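Local coordinates for protein myosin-17 (Arabidopsis thaliana, PDB 7KFL) that is a plant class XI myosin motor that probably recognises its cargo through its globular tail, at residues N71-L74 against A75-S79. Sequence-based numbering, arbitrary orientation.
Sequences NEVL and AYWLS
N71, E72, V73 and L74 each accept an i to i+4 backbone hydrogen bond, from the N of A75, Y76, W77 and L78 in turn, in the first turns of helix 71-89. The N71 O to A75 N bond is 3.0 Å long. The L78 N to L74 O bond is the shortest of the four at 2.8 Å.

The main side-chain contact is V73 with W77, one turn apart. V73 CG2 is anti to the backbone N, with CG1 between N and the carbonyl carbon (chi1 66°). This puts CG2 against the indole at W77 CD1, 3.6 Å away. V73 CG2 is 4.0 Å from W77 NE1. W77 CD1 also lies 3.2 Å from V73 O, which meets the ring obliquely. Next to it, Y76 CD2 sits 3.9 Å above one face of the indole of W77, toward its rim. An alanine in place of W77 would probably leave V73 CG2 and Y76 CD2 without the indole they pack on.

This is the N-terminal part of a helix in the helical cargo-binding domain. Helix 53-65 receives V73, L74 and W77. L74 and L78 pack on helix 150-186, while N71 and A75 touch L228 of helix 205-231.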
ATOM      1  N   ASN A  71      11.133  -9.055  -4.979  1.00 63.63           N
ATOM      2  CA  ASN A  71      10.963  -7.661  -4.487  1.00 62.33           C
ATOM      3  C   ASN A  71      11.668  -6.683  -5.434  1.00 62.43           C
ATOM      4  O   ASN A  71      11.055  -5.653  -5.779  1.00 61.82           O
ATOM      5  CB  ASN A  71      11.440  -7.501  -3.041  1.00 61.47           C
ATOM      6  CG  ASN A  71      10.333  -7.729  -2.036  1.00 60.62           C
ATOM      7  OD1 ASN A  71       9.193  -7.330  -2.262  1.00 59.25           O
ATOM      8  ND2 ASN A  71      10.655  -8.362  -0.920  1.00 61.62           N
ATOM      9  N   GLU A  72      12.903  -6.998  -5.835  1.00 63.34           N
ATOM     10  CA  GLU A  72      13.745  -6.130  -6.702  1.00 63.32           C
ATOM     11  C   GLU A  72      13.124  -6.055  -8.101  1.00 60.77           C
ATOM     12  O   GLU A  72      12.998  -4.932  -8.629  1.00 61.22           O
ATOM     13  CB  GLU A  72      15.180  -6.656  -6.758  1.00 66.39           C
ATOM     14  CG  GLU A  72      15.886  -6.638  -5.413  1.00 68.40           C
ATOM     15  CD  GLU A  72      17.353  -7.032  -5.463  1.00 71.50           C
ATOM     16  OE1 GLU A  72      18.051  -6.592  -6.404  1.00 72.40           O
ATOM     17  OE2 GLU A  72      17.796  -7.780  -4.563  1.00 73.79           O
ATOM     18  N   VAL A  73      12.742  -7.205  -8.665  1.00 58.10           N
ATOM     19  CA  VAL A  73      12.143  -7.322 -10.031  1.00 56.21           C
ATOM     20  C   VAL A  73      10.740  -6.692 -10.038  1.00 54.09           C
ATOM     21  O   VAL A  73      10.351  -6.159 -11.100  1.00 53.98           O
ATOM     22  CB  VAL A  73      12.129  -8.785 -10.522  1.00 56.19           C
ATOM     23  CG1 VAL A  73      11.217  -9.674  -9.693  1.00 56.21           C
ATOM     24  CG2 VAL A  73      11.767  -8.884 -11.995  1.00 56.10           C
ATOM     25  N   LEU A  74      10.014  -6.740  -8.913  1.00 51.54           N
ATOM     26  CA  LEU A  74       8.658  -6.136  -8.769  1.00 50.26           C
ATOM     27  C   LEU A  74       8.766  -4.609  -8.736  1.00 49.38           C
ATOM     28  O   LEU A  74       8.002  -3.951  -9.465  1.00 49.86           O
ATOM     29  CB  LEU A  74       7.977  -6.653  -7.499  1.00 50.21           C
ATOM     30  CG  LEU A  74       7.242  -7.986  -7.637  1.00 49.88           C
ATOM     31  CD1 LEU A  74       6.916  -8.561  -6.269  1.00 49.70           C
ATOM     32  CD2 LEU A  74       5.976  -7.828  -8.465  1.00 49.41           C
ATOM     33  N   ALA A  75       9.657  -4.069  -7.902  1.00 49.50           N
ATOM     34  CA  ALA A  75       9.919  -2.615  -7.771  1.00 49.49           C
ATOM     35  C   ALA A  75      10.358  -2.054  -9.128  1.00 49.22           C
ATOM     36  O   ALA A  75       9.894  -0.952  -9.500  1.00 48.57           O
ATOM     37  CB  ALA A  75      10.959  -2.371  -6.703  1.00 49.60           C
ATOM     38  N   TYR A  76      11.204  -2.806  -9.841  1.00 49.25           N
ATOM     39  CA  TYR A  76      11.727  -2.479 -11.193  1.00 49.23           C
ATOM     40  C   TYR A  76      10.562  -2.348 -12.178  1.00 48.78           C
ATOM     41  O   TYR A  76      10.459  -1.312 -12.862  1.00 48.10           O
ATOM     42  CB  TYR A  76      12.720  -3.545 -11.664  1.00 49.64           C
ATOM     43  CG  TYR A  76      13.335  -3.265 -13.012  1.00 50.32           C
ATOM     44  CD1 TYR A  76      14.303  -2.282 -13.163  1.00 51.12           C
ATOM     45  CD2 TYR A  76      12.948  -3.971 -14.140  1.00 49.86           C
ATOM     46  CE1 TYR A  76      14.871  -2.010 -14.399  1.00 51.10           C
ATOM     47  CE2 TYR A  76      13.506  -3.712 -15.383  1.00 50.31           C
ATOM     48  CZ  TYR A  76      14.471  -2.728 -15.513  1.00 50.86           C
ATOM     49  OH  TYR A  76      15.024  -2.466 -16.734  1.00 51.05           O
ATOM     50  N   TRP A  77       9.703  -3.372 -12.234  1.00 48.81           N
ATOM     51  CA  TRP A  77       8.595  -3.476 -13.223  1.00 48.42           C
ATOM     52  C   TRP A  77       7.401  -2.607 -12.811  1.00 47.79           C
ATOM     53  O   TRP A  77       6.587  -2.293 -13.696  1.00 47.09           O
ATOM     54  CB  TRP A  77       8.199  -4.940 -13.454  1.00 48.19           C
ATOM     55  CG  TRP A  77       9.097  -5.617 -14.439  1.00 48.41           C
ATOM     56  CD1 TRP A  77       9.868  -6.724 -14.239  1.00 48.69           C
ATOM     57  CD2 TRP A  77       9.354  -5.188 -15.787  1.00 48.44           C
ATOM     58  NE1 TRP A  77      10.568  -7.028 -15.376  1.00 49.03           N
ATOM     59  CE2 TRP A  77      10.275  -6.102 -16.342  1.00 48.69           C
ATOM     60  CE3 TRP A  77       8.890  -4.132 -16.579  1.00 48.60           C
ATOM     61  CZ2 TRP A  77      10.735  -5.986 -17.652  1.00 49.16           C
ATOM     62  CZ3 TRP A  77       9.342  -4.020 -17.876  1.00 48.52           C
ATOM     63  CH2 TRP A  77      10.252  -4.935 -18.402  1.00 48.93           C
ATOM     64  N   LEU A  78       7.302  -2.215 -11.539  1.00 48.03           N
ATOM     65  CA  LEU A  78       6.314  -1.194 -11.097  1.00 49.40           C
ATOM     66  C   LEU A  78       6.675   0.150 -11.738  1.00 50.61           C
ATOM     67  O   LEU A  78       5.797   0.753 -12.385  1.00 50.16           O
ATOM     68  CB  LEU A  78       6.305  -1.083  -9.571  1.00 49.39           C
ATOM     69  CG  LEU A  78       5.319  -0.055  -9.017  1.00 49.49           C
ATOM     70  CD1 LEU A  78       3.916  -0.636  -8.956  1.00 49.61           C
ATOM     71  CD2 LEU A  78       5.753   0.442  -7.648  1.00 49.87           C
ATOM     72  N   SER A  79       7.927   0.588 -11.567  1.00 52.87           N
ATOM     73  CA  SER A  79       8.455   1.881 -12.078  1.00 54.25           C
ATOM     74  C   SER A  79       8.348   1.930 -13.608  1.00 54.39           C
ATOM     75  O   SER A  79       7.959   2.990 -14.136  1.00 55.53           O
ATOM     76  CB  SER A  79       9.868   2.108 -11.622  1.00 55.58           C
ATOM     77  OG  SER A  79      10.261   3.453 -11.859  1.00 57.00           O
TER